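Local coordinates for GDP-6-deoxy-D-mannose reductase (Pseudomonas aeruginosa, PDB 6X3B), which probably catalyses the reduction of GDP-4-dehydro-6-deoxy-D-mannose in the biosynthesis of lipopolysaccharide O-antigen and is captured here with NADPH bound, at residues A[33-37]-A[181-186]; A[195-199]-A[313-317]; A[223-227]-A[300-304]; A[76-80]-A[232-236]. All coordinates share one frame; numbering follows the deposited sequence.

Interaction 1: residues A[33-37]-A[181-186]; sequences FVGKH and HIGPGQ. With NDP (NADPH dihydro-nicotinamide-adenine-dinucleotide phosphate), chain E.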
# COMPACT_ATOMS: atom_id res chain seq x y z
N PHE A 33 20.02 13.36 -3.75
CA PHE A 33 20.94 13.31 -2.61
C PHE A 33 21.66 11.97 -2.53
O PHE A 33 22.89 11.91 -2.56
CB PHE A 33 20.15 13.61 -1.32
CG PHE A 33 20.82 13.14 -0.05
CD1 PHE A 33 22.14 13.50 0.25
CD2 PHE A 33 20.13 12.35 0.85
CE1 PHE A 33 22.75 13.08 1.43
CE2 PHE A 33 20.73 11.93 2.04
CZ PHE A 33 22.04 12.29 2.33
N VAL A 34 20.91 10.88 -2.45
CA VAL A 34 21.51 9.56 -2.29
C VAL A 34 22.20 9.13 -3.59
O VAL A 34 23.29 8.54 -3.55
CB VAL A 34 20.43 8.54 -1.85
CG1 VAL A 34 21.02 7.13 -1.82
CG2 VAL A 34 19.88 8.93 -0.49
N GLY A 35 21.54 9.40 -4.72
CA GLY A 35 22.06 9.02 -6.04
C GLY A 35 23.47 9.53 -6.28
O GLY A 35 24.33 8.74 -6.68
N LYS A 36 23.70 10.82 -6.00
CA LYS A 36 25.04 11.45 -6.20
C LYS A 36 26.08 10.72 -5.34
O LYS A 36 27.20 10.52 -5.83
CB LYS A 36 24.97 12.94 -5.89
CG LYS A 36 24.17 13.76 -6.90
CD LYS A 36 24.00 15.20 -6.50
CE LYS A 36 25.31 15.96 -6.47
NZ LYS A 36 25.11 17.40 -6.20
N HIS A 37 25.72 10.37 -4.10
CA HIS A 37 26.65 9.63 -3.21
C HIS A 37 26.88 8.22 -3.76
O HIS A 37 28.00 7.72 -3.63
CB HIS A 37 26.11 9.61 -1.78
CG HIS A 37 26.39 10.87 -1.03
ND1 HIS A 37 27.65 11.20 -0.60
CD2 HIS A 37 25.58 11.87 -0.63
CE1 HIS A 37 27.61 12.35 0.03
NE2 HIS A 37 26.35 12.78 0.03
N HIS A 181 18.89 9.41 7.41
CA HIS A 181 20.17 9.49 6.66
C HIS A 181 20.93 10.74 7.11
O HIS A 181 20.28 11.74 7.44
CB HIS A 181 19.92 9.78 5.17
CG HIS A 181 19.39 8.66 4.34
ND1 HIS A 181 18.34 7.88 4.74
CD2 HIS A 181 19.72 8.25 3.10
CE1 HIS A 181 18.06 7.00 3.80
NE2 HIS A 181 18.89 7.21 2.78
N ILE A 182 22.23 10.71 7.08
CA ILE A 182 23.09 11.89 7.37
C ILE A 182 24.12 11.96 6.24
O ILE A 182 24.78 10.95 5.99
CB ILE A 182 23.77 11.81 8.75
CG1 ILE A 182 22.77 11.72 9.90
CG2 ILE A 182 24.72 12.98 8.93
CD1 ILE A 182 23.42 11.64 11.26
N GLY A 183 24.21 13.10 5.56
CA GLY A 183 25.20 13.23 4.52
C GLY A 183 25.20 14.61 3.88
O GLY A 183 24.24 15.36 3.96
N PRO A 184 26.31 14.96 3.24
CA PRO A 184 26.33 16.17 2.40
C PRO A 184 25.25 16.09 1.33
O PRO A 184 25.10 15.07 0.66
CB PRO A 184 27.74 16.16 1.79
CG PRO A 184 28.56 15.34 2.72
CD PRO A 184 27.63 14.31 3.32
N GLY A 185 24.48 17.17 1.20
CA GLY A 185 23.42 17.25 0.21
C GLY A 185 22.04 16.92 0.73
O GLY A 185 21.07 17.07 -0.01
N GLN A 186 21.93 16.45 1.98
CA GLN A 186 20.62 16.17 2.57
C GLN A 186 19.74 17.42 2.56
O GLN A 186 20.22 18.55 2.47
CB GLN A 186 20.83 15.65 4.00
CG GLN A 186 19.56 15.37 4.80
CD GLN A 186 18.72 14.25 4.21
OE1 GLN A 186 18.21 14.36 3.10
NE2 GLN A 186 18.55 13.17 4.97
PA NDP E . 15.94 13.49 -3.75
O1A NDP E . 14.64 14.20 -3.67
O2A NDP E . 17.17 14.20 -3.29
O5B NDP E . 16.17 12.95 -5.25
C5B NDP E . 15.02 12.52 -6.02
C4B NDP E . 15.48 12.08 -7.38
O4B NDP E . 14.34 11.63 -8.15
C3B NDP E . 16.16 13.16 -8.24
O3B NDP E . 17.28 12.62 -8.93
C2B NDP E . 15.05 13.59 -9.19
O2B NDP E . 15.59 14.07 -10.42
C1B NDP E . 14.33 12.27 -9.40
N9A NDP E . 12.95 12.41 -9.85
C8A NDP E . 11.93 13.05 -9.19
N7A NDP E . 10.79 13.02 -9.84
C5A NDP E . 11.08 12.34 -11.01
C6A NDP E . 10.30 11.98 -12.12
N6A NDP E . 9.01 12.30 -12.20
N1A NDP E . 10.89 11.29 -13.12
C2A NDP E . 12.19 10.99 -13.00
N3A NDP E . 13.03 11.27 -12.01
C4A NDP E . 12.41 11.96 -11.03
O3 NDP E . 15.83 12.11 -2.95
PN NDP E . 16.85 11.41 -1.93
O1N NDP E . 18.10 11.07 -2.67
O2N NDP E . 16.95 12.25 -0.71
O5D NDP E . 16.07 10.06 -1.58
C5D NDP E . 16.37 8.86 -2.33
C4D NDP E . 15.38 7.78 -1.96
O4D NDP E . 15.50 7.49 -0.55
C3D NDP E . 13.90 8.13 -2.20
O3D NDP E . 13.18 7.01 -2.68
C2D NDP E . 13.45 8.57 -0.81
O2D NDP E . 12.05 8.42 -0.61
C1D NDP E . 14.25 7.63 0.09
N1N NDP E . 14.46 8.19 1.45
C2N NDP E . 15.33 9.22 1.66
C3N NDP E . 15.66 9.65 2.92
C7N NDP E . 16.39 10.93 3.06
O7N NDP E . 16.63 11.38 4.19
N7N NDP E . 16.78 11.55 1.96
C4N NDP E . 15.26 8.80 4.08
C5N NDP E . 14.28 7.75 3.74
C6N NDP E . 13.79 7.67 2.53
P2B NDP E . 15.23 15.63 -10.65
O1X NDP E . 15.86 16.00 -11.98
O2X NDP E . 13.72 15.73 -10.69
O3X NDP E . 15.83 16.40 -9.50
O HOH W 1 24.42 14.28 -2.66
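His181 CB sits at the edge of the Phe33 ring, and His181 CD2 meets Val34 CG2 at 3.7 Å. This joins the end of strand 172-182 to the first turn of helix 33-44, the diphosphate-binding helix of the Rossmann fold: Phe33 N donates to O2A of NADPH and Val34 N to O1N, both nearly straight. One face of the His181 imidazole lies over nicotinamide atom C3N, while ND1 is hydrogen-bonded to Phe179 O. After Ile182, which faces helix 306-320, Gly183 opens a type II turn that closes with Gln186 N on Gly183 O. Pro184 offers its carbonyl O to His37 NE2 at 2.7 Å: the donor lies in the carbonyl plane on a lone pair, and the oxygen is 7° out of the imidazole plane. The same oxygen lies at the edge of the Phe33 ring, 3.2 Å from CE1. Gly185, third in the turn, has the positive phi that suits glycine, and its C is 3.5 Å from Phe33 CD1. Gln186 CB covers a face of the phenyl ring in a CH-pi contact. Bent at chi2 (64°), its side chain brings the amide to the nicotinamide carboxamide, where Gln186 NE2 reaches NADPH O7N at 2.7 Å.

Interaction 2: residues A[195-199]-A[313-317]; sequences AARQI and ILSDW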
# COMPACT_ATOMS: atom_id res chain seq x y z
N ALA A 195 21.11 22.44 11.19
CA ALA A 195 22.01 22.80 12.28
C ALA A 195 23.45 22.87 11.79
O ALA A 195 24.19 23.80 12.15
CB ALA A 195 21.88 21.80 13.44
N ALA A 196 23.87 21.89 10.98
CA ALA A 196 25.23 21.91 10.44
C ALA A 196 25.45 23.13 9.55
O ALA A 196 26.48 23.81 9.66
CB ALA A 196 25.52 20.63 9.67
N ARG A 197 24.50 23.41 8.65
CA ARG A 197 24.65 24.57 7.79
C ARG A 197 24.82 25.84 8.62
O ARG A 197 25.75 26.62 8.39
CB ARG A 197 23.45 24.70 6.84
CG ARG A 197 23.57 25.85 5.84
CD ARG A 197 22.26 26.07 5.09
NE ARG A 197 21.16 26.24 6.02
CZ ARG A 197 20.82 27.40 6.58
NH1 ARG A 197 21.49 28.50 6.29
NH2 ARG A 197 19.80 27.45 7.44
N GLN A 198 23.97 26.02 9.63
CA GLN A 198 24.02 27.24 10.43
C GLN A 198 25.32 27.33 11.24
O GLN A 198 25.86 28.41 11.42
CB GLN A 198 22.81 27.30 11.35
CG GLN A 198 21.54 27.63 10.60
CD GLN A 198 20.36 27.83 11.53
OE1 GLN A 198 20.25 28.86 12.18
NE2 GLN A 198 19.49 26.82 11.61
N ILE A 199 25.80 26.20 11.75
CA ILE A 199 27.02 26.23 12.55
C ILE A 199 28.22 26.56 11.68
O ILE A 199 29.12 27.30 12.10
CB ILE A 199 27.18 24.89 13.29
CG1 ILE A 199 26.16 24.81 14.42
CG2 ILE A 199 28.59 24.74 13.81
CD1 ILE A 199 26.08 23.47 15.08
N ILE A 313 29.45 16.49 7.23
CA ILE A 313 28.49 17.50 6.77
C ILE A 313 28.94 18.91 7.13
O ILE A 313 28.65 19.86 6.39
CB ILE A 313 27.05 17.21 7.27
CG1 ILE A 313 26.94 17.25 8.79
CG2 ILE A 313 26.54 15.90 6.71
CD1 ILE A 313 25.48 17.14 9.29
N LEU A 314 29.65 19.09 8.25
CA LEU A 314 30.18 20.42 8.56
C LEU A 314 31.24 20.84 7.55
O LEU A 314 31.23 21.98 7.07
CB LEU A 314 30.77 20.46 9.97
CG LEU A 314 29.81 20.59 11.14
CD1 LEU A 314 30.57 20.27 12.43
CD2 LEU A 314 29.16 22.00 11.20
N SER A 315 32.15 19.93 7.19
CA SER A 315 33.20 20.23 6.22
C SER A 315 32.61 20.59 4.87
O SER A 315 33.11 21.49 4.19
CB SER A 315 34.15 19.04 6.05
OG SER A 315 34.67 18.63 7.29
N ASP A 316 31.58 19.86 4.45
CA ASP A 316 30.95 20.18 3.17
C ASP A 316 30.40 21.59 3.19
O ASP A 316 30.58 22.35 2.22
CB ASP A 316 29.84 19.18 2.86
CG ASP A 316 29.19 19.46 1.52
OD1 ASP A 316 29.88 19.28 0.49
OD2 ASP A 316 28.01 19.86 1.51
N TRP A 317 29.77 21.97 4.29
CA TRP A 317 29.16 23.32 4.42
C TRP A 317 30.22 24.42 4.42
O TRP A 317 29.97 25.48 3.83
CB TRP A 317 28.25 23.38 5.65
CG TRP A 317 26.85 22.97 5.32
CD1 TRP A 317 26.14 21.94 5.87
CD2 TRP A 317 26.00 23.56 4.33
NE1 TRP A 317 24.90 21.87 5.30
CE2 TRP A 317 24.79 22.85 4.35
CE3 TRP A 317 26.15 24.63 3.44
CZ2 TRP A 317 23.72 23.17 3.51
CZ3 TRP A 317 25.09 24.95 2.61
CH2 TRP A 317 23.90 24.23 2.65
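Arg197 NE makes a salt bridge with Asp188, and the alkyl part of the same side chain lies on the indole of Trp317. No hydrogen bond crosses between the two segments; what joins them is this alkyl-on-indole overlap and a patch of methyl groups. In the overlap, Arg197 CG stands 3.4 Å from the centroid of the six-membered ring of Trp317, only 4° off the ring normal, a tight CH-pi contact over the face. CB lies over the same face, nearest the shared edge of the two rings, 3.4 Å from Trp317 CE2, and CD continues across the ring to within 3.5 Å of Trp317 CH2. The chain can run along the ring in this way because it is extended through chi1 (-176°) and chi2; it bends at chi3, leading the guanidinium away with its plane steeply inclined to the indole. Ala196 is the centre of the methyl patch: its CB meets Ile313 CD1 at 3.5 Å, and its carbonyl O lies 3.6 Å from Leu314 CD2. Ile199 CG2 adds to it, 3.8 Å from Leu314 CD2. Both Leu314 and Ile199 also touch Leu262 of helix 255-266, so a third helix shares this buried core. The axes of the two short helical segments approach to 8.7 Å and cross at -48°, consistent with one of the classes of ridges-into-grooves packing of α-helices, here between helices 191-203 and 306-320.

Interaction 3: residues A[223-227]-A[300-304]; sequences LDVQD and WKPEI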
# COMPACT_ATOMS: atom_id res chain seq x y z
N LEU A 223 21.81 6.77 10.06
CA LEU A 223 22.95 6.18 9.37
C LEU A 223 23.62 7.22 8.48
O LEU A 223 22.95 8.06 7.88
CB LEU A 223 22.53 4.99 8.49
CG LEU A 223 22.13 3.68 9.17
CD1 LEU A 223 21.51 2.75 8.13
CD2 LEU A 223 23.35 3.05 9.82
N ASP A 224 24.95 7.14 8.37
CA ASP A 224 25.61 7.86 7.29
C ASP A 224 25.10 7.35 5.95
O ASP A 224 24.85 6.15 5.78
CB ASP A 224 27.13 7.67 7.35
CG ASP A 224 27.86 8.68 6.47
OD1 ASP A 224 28.05 8.42 5.26
OD2 ASP A 224 28.22 9.74 6.99
N VAL A 225 24.97 8.26 4.98
CA VAL A 225 24.50 7.86 3.65
C VAL A 225 25.37 6.76 3.05
O VAL A 225 24.88 5.92 2.29
CB VAL A 225 24.43 9.10 2.73
CG1 VAL A 225 25.80 9.75 2.57
CG2 VAL A 225 23.81 8.75 1.37
N GLN A 226 26.66 6.73 3.39
CA GLN A 226 27.52 5.68 2.85
C GLN A 226 27.18 4.31 3.43
O GLN A 226 27.31 3.29 2.73
CB GLN A 226 28.99 6.01 3.12
CG GLN A 226 29.92 4.92 2.58
CD GLN A 226 31.39 5.24 2.78
OE1 GLN A 226 31.87 6.28 2.33
NE2 GLN A 226 32.11 4.34 3.45
N ASP A 227 26.77 4.25 4.70
CA ASP A 227 26.33 2.97 5.25
C ASP A 227 25.01 2.55 4.63
O ASP A 227 24.78 1.35 4.41
CB ASP A 227 26.23 3.05 6.77
CG ASP A 227 27.59 2.94 7.44
OD1 ASP A 227 28.48 2.27 6.88
OD2 ASP A 227 27.77 3.53 8.53
N TRP A 300 25.78 -7.26 6.28
CA TRP A 300 25.91 -5.79 6.43
C TRP A 300 25.98 -5.36 7.90
O TRP A 300 25.23 -5.91 8.72
CB TRP A 300 24.76 -5.07 5.70
CG TRP A 300 24.78 -3.58 5.83
CD1 TRP A 300 25.37 -2.69 4.99
CD2 TRP A 300 24.21 -2.80 6.90
NE1 TRP A 300 25.19 -1.41 5.44
CE2 TRP A 300 24.49 -1.44 6.61
CE3 TRP A 300 23.49 -3.11 8.05
CZ2 TRP A 300 24.06 -0.41 7.44
CZ3 TRP A 300 23.06 -2.08 8.87
CH2 TRP A 300 23.35 -0.75 8.56
N LYS A 301 26.85 -4.39 8.18
CA LYS A 301 27.01 -3.77 9.52
C LYS A 301 27.35 -2.30 9.30
O LYS A 301 28.02 -2.00 8.30
CB LYS A 301 28.10 -4.48 10.32
CG LYS A 301 28.30 -3.97 11.74
CD LYS A 301 29.37 -4.73 12.51
CE LYS A 301 29.58 -4.22 13.92
NZ LYS A 301 30.63 -4.98 14.64
N PRO A 302 26.87 -1.35 10.13
CA PRO A 302 27.23 0.06 9.97
C PRO A 302 28.73 0.20 10.26
O PRO A 302 29.20 -0.44 11.17
CB PRO A 302 26.43 0.78 11.06
CG PRO A 302 25.33 -0.19 11.43
CD PRO A 302 25.92 -1.56 11.22
N GLU A 303 29.42 1.03 9.49
CA GLU A 303 30.85 1.24 9.65
C GLU A 303 31.27 2.68 9.95
O GLU A 303 32.39 2.88 10.43
CB GLU A 303 31.61 0.80 8.39
CG GLU A 303 31.54 -0.70 8.11
CD GLU A 303 32.61 -1.47 8.83
OE1 GLU A 303 32.38 -1.84 10.01
OE2 GLU A 303 33.68 -1.69 8.23
N ILE A 304 30.42 3.67 9.67
CA ILE A 304 30.78 5.08 9.83
C ILE A 304 30.29 5.55 11.19
O ILE A 304 29.12 5.36 11.53
CB ILE A 304 30.18 5.94 8.70
CG1 ILE A 304 30.63 5.42 7.33
CG2 ILE A 304 30.57 7.38 8.89
CD1 ILE A 304 32.12 5.55 7.11
O HOH W 2 26.30 5.27 9.86
O HOH W 3 28.62 -0.46 5.91
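Asp227 accepts all three hydrogen bonds between the segments, two of them on its carboxylate from successive backbone amides of the 300-304 loop. Ile304 N reaches OD2 at 2.9 Å on the syn lone pair, whereas Glu303 N comes to OD1 at 3.0 Å from above the carboxylate plane, 41° out of it. Two waters add donors: one links Asp227 OD2 with Asp224 N and Ile304 O, the other links Asp227 OD1 with Lys301 O. This many donors would probably favour the ionised acid. The backbone of the same residue is used too, since Trp300 NE1 donates to Asp227 O at 3.0 Å in a bent bond, 138° at the hydrogen.

The apolar contacts are looser. Leu223 and Trp300 come from opposite directions, CD1 of the leucine 4.0 Å from CH2 of the indole, and the other leucine methyl, CD2, touches Pro302 CB. Ile304 packs CB and CG2 against Asp224 CB, while its CD1 approaches the amide of Gln226.

Asp224 itself has CG anti to the backbone N (chi1 -165°), and OD1 accepts from Gln226 N at 2.9 Å; its OD2 turns to Ser309. This is the N-cap of helix 225-238, formed where strand 219-224 of the central sheet turns into the helix.

Interaction 4: residues A[76-80]-A[232-236]; sequences AVIHL and YLRLL. With NDP (NADPH dihydro-nicotinamide-adenine-dinucleotide phosphate), chain E.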
# COMPACT_ATOMS: atom_id res chain seq x y z
N ALA A 76 20.45 -5.51 -12.59
CA ALA A 76 19.84 -5.05 -11.35
C ALA A 76 19.49 -3.58 -11.49
O ALA A 76 20.15 -2.84 -12.22
CB ALA A 76 20.78 -5.24 -10.14
N VAL A 77 18.45 -3.18 -10.77
CA VAL A 77 17.97 -1.81 -10.77
C VAL A 77 17.81 -1.40 -9.31
O VAL A 77 17.29 -2.18 -8.51
CB VAL A 77 16.64 -1.69 -11.53
CG1 VAL A 77 16.07 -0.28 -11.44
CG2 VAL A 77 16.87 -2.08 -13.00
N ILE A 78 18.30 -0.21 -8.96
CA ILE A 78 17.98 0.43 -7.68
C ILE A 78 17.13 1.64 -8.01
O ILE A 78 17.55 2.51 -8.79
CB ILE A 78 19.22 0.83 -6.88
CG1 ILE A 78 20.09 -0.39 -6.58
CG2 ILE A 78 18.79 1.50 -5.55
CD1 ILE A 78 21.31 -0.01 -5.80
N HIS A 79 15.93 1.69 -7.45
CA HIS A 79 14.96 2.72 -7.80
C HIS A 79 14.91 3.69 -6.62
O HIS A 79 14.28 3.40 -5.60
CB HIS A 79 13.59 2.09 -8.10
CG HIS A 79 12.51 3.08 -8.38
ND1 HIS A 79 12.73 4.26 -9.08
CD2 HIS A 79 11.19 3.08 -8.05
CE1 HIS A 79 11.59 4.93 -9.17
NE2 HIS A 79 10.64 4.24 -8.55
N LEU A 80 15.60 4.82 -6.78
CA LEU A 80 15.63 5.91 -5.81
C LEU A 80 14.69 7.05 -6.16
O LEU A 80 14.25 7.77 -5.26
CB LEU A 80 17.05 6.49 -5.71
CG LEU A 80 18.21 5.62 -5.22
CD1 LEU A 80 19.57 6.26 -5.58
CD2 LEU A 80 18.09 5.44 -3.71
N TYR A 232 22.37 -1.16 0.49
CA TYR A 232 21.64 -1.44 -0.75
C TYR A 232 22.42 -2.38 -1.66
O TYR A 232 21.85 -3.29 -2.28
CB TYR A 232 21.33 -0.14 -1.53
CG TYR A 232 20.42 0.84 -0.83
CD1 TYR A 232 19.71 0.49 0.32
CD2 TYR A 232 20.29 2.14 -1.32
CE1 TYR A 232 18.89 1.42 0.98
CE2 TYR A 232 19.47 3.07 -0.70
CZ TYR A 232 18.77 2.71 0.45
OH TYR A 232 17.96 3.62 1.10
N LEU A 233 23.73 -2.16 -1.77
CA LEU A 233 24.55 -3.02 -2.63
C LEU A 233 24.64 -4.44 -2.07
O LEU A 233 24.66 -5.42 -2.83
CB LEU A 233 25.94 -2.42 -2.79
CG LEU A 233 25.98 -1.07 -3.54
CD1 LEU A 233 27.42 -0.54 -3.60
CD2 LEU A 233 25.39 -1.19 -4.96
N ARG A 234 24.71 -4.58 -0.74
CA ARG A 234 24.73 -5.93 -0.15
C ARG A 234 23.38 -6.62 -0.29
O ARG A 234 23.32 -7.85 -0.42
CB ARG A 234 25.15 -5.85 1.31
CG ARG A 234 26.57 -5.32 1.49
CD ARG A 234 27.11 -5.66 2.84
NE ARG A 234 27.57 -7.04 2.87
CZ ARG A 234 28.79 -7.43 2.53
NH1 ARG A 234 29.68 -6.53 2.13
NH2 ARG A 234 29.11 -8.72 2.57
N LEU A 235 22.30 -5.84 -0.31
CA LEU A 235 20.99 -6.42 -0.61
C LEU A 235 20.95 -6.96 -2.03
O LEU A 235 20.43 -8.06 -2.27
CB LEU A 235 19.89 -5.38 -0.37
CG LEU A 235 19.50 -5.22 1.10
CD1 LEU A 235 18.54 -4.03 1.28
CD2 LEU A 235 18.89 -6.52 1.61
N LEU A 236 21.46 -6.17 -3.00
CA LEU A 236 21.54 -6.67 -4.38
C LEU A 236 22.32 -7.98 -4.43
O LEU A 236 21.96 -8.88 -5.19
CB LEU A 236 22.23 -5.65 -5.28
CG LEU A 236 21.53 -4.30 -5.50
CD1 LEU A 236 22.36 -3.48 -6.50
CD2 LEU A 236 20.13 -4.51 -6.05
PA NDP E . 15.94 13.49 -3.75
O1A NDP E . 14.64 14.20 -3.67
O2A NDP E . 17.17 14.20 -3.29
O5B NDP E . 16.17 12.95 -5.25
C5B NDP E . 15.02 12.52 -6.02
C4B NDP E . 15.48 12.08 -7.38
O4B NDP E . 14.34 11.63 -8.15
C3B NDP E . 16.16 13.16 -8.24
O3B NDP E . 17.28 12.62 -8.93
C2B NDP E . 15.05 13.59 -9.19
O2B NDP E . 15.59 14.07 -10.42
C1B NDP E . 14.33 12.27 -9.40
N9A NDP E . 12.95 12.41 -9.85
C8A NDP E . 11.93 13.05 -9.19
N7A NDP E . 10.79 13.02 -9.84
C5A NDP E . 11.08 12.34 -11.01
C6A NDP E . 10.30 11.98 -12.12
N6A NDP E . 9.01 12.30 -12.20
N1A NDP E . 10.89 11.29 -13.12
C2A NDP E . 12.19 10.99 -13.00
N3A NDP E . 13.03 11.27 -12.01
C4A NDP E . 12.41 11.96 -11.03
O3 NDP E . 15.83 12.11 -2.95
PN NDP E . 16.85 11.41 -1.93
O1N NDP E . 18.10 11.07 -2.67
O2N NDP E . 16.95 12.25 -0.71
O5D NDP E . 16.07 10.06 -1.58
C5D NDP E . 16.37 8.86 -2.33
C4D NDP E . 15.38 7.78 -1.96
O4D NDP E . 15.50 7.49 -0.55
C3D NDP E . 13.90 8.13 -2.20
O3D NDP E . 13.18 7.01 -2.68
C2D NDP E . 13.45 8.57 -0.81
O2D NDP E . 12.05 8.42 -0.61
C1D NDP E . 14.25 7.63 0.09
N1N NDP E . 14.46 8.19 1.45
C2N NDP E . 15.33 9.22 1.66
C3N NDP E . 15.66 9.65 2.92
C7N NDP E . 16.39 10.93 3.06
O7N NDP E . 16.63 11.38 4.19
N7N NDP E . 16.78 11.55 1.96
C4N NDP E . 15.26 8.80 4.08
C5N NDP E . 14.28 7.75 3.74
C6N NDP E . 13.79 7.67 2.53
P2B NDP E . 15.23 15.63 -10.65
O1X NDP E . 15.86 16.00 -11.98
O2X NDP E . 13.72 15.73 -10.69
O3X NDP E . 15.83 16.40 -9.50
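Ile78 lays CD1 against Leu236 CD1, 3.7 Å away, and the two side chains meet at a slant. The same isoleucine methyl is also in looser touch with Tyr232 CB and Leu233 CD2, each at 4.3 Å, so a single strand residue fits among three residues on one side of the helix. With CG1 anti to its carbonyl carbon (chi1 -59°) and chi2 extended, the side chain of Ile78 carries CD1 toward the helix. One step along the same face of the strand, Ala76 CB meets the other methyl of Leu236, CD2, at 4.2 Å, while the intervening Val77 points to the opposite face.

At the far end Leu80 extends CD2 to 4.1 Å from Tyr232 CE2, and that methyl also lies 4.0 Å from C4D of the nicotinamide ribose of NADPH. Its backbone carbonyl does the polar work: ribose hydroxyl O3D donates to Leu80 O at 2.9 Å. Leu25 of strand 23-28 and Leu38 of helix 33-44 close round Ile78, Leu121 and Ile123 of strand 119-123 touch the tyrosine, and every residue that takes part is buried.

Strand and helix run in roughly opposite directions, 146° between their short segments, with 10.2 Å between axes. This is the helix-on-sheet layer of a Rossmann fold, with the nicotinamide ribose held at the C-terminal end of a parallel strand.

Following the chain from the N terminus, interaction 1 opens at helix 33-44 and closes on the end of strand 172-182. Interaction 4 opens inside that loop, at strand 76-79, and closes later on helix 225-238, so it crosses interaction 1; both touch NADPH. Interaction 2 opens next, on helix 191-203, and closes last, on helix 306-320. Interaction 3 is nested within it, and interaction 4 crosses both. Interactions 1 and 3 are joined through neighbouring strands 172-182 and 219-224, interactions 3 and 4 through helix 225-238, and Ile313 of interaction 2 packs on Gly183 and Pro184. The cofactor-binding sheet is thereby tied to the C-terminal helices.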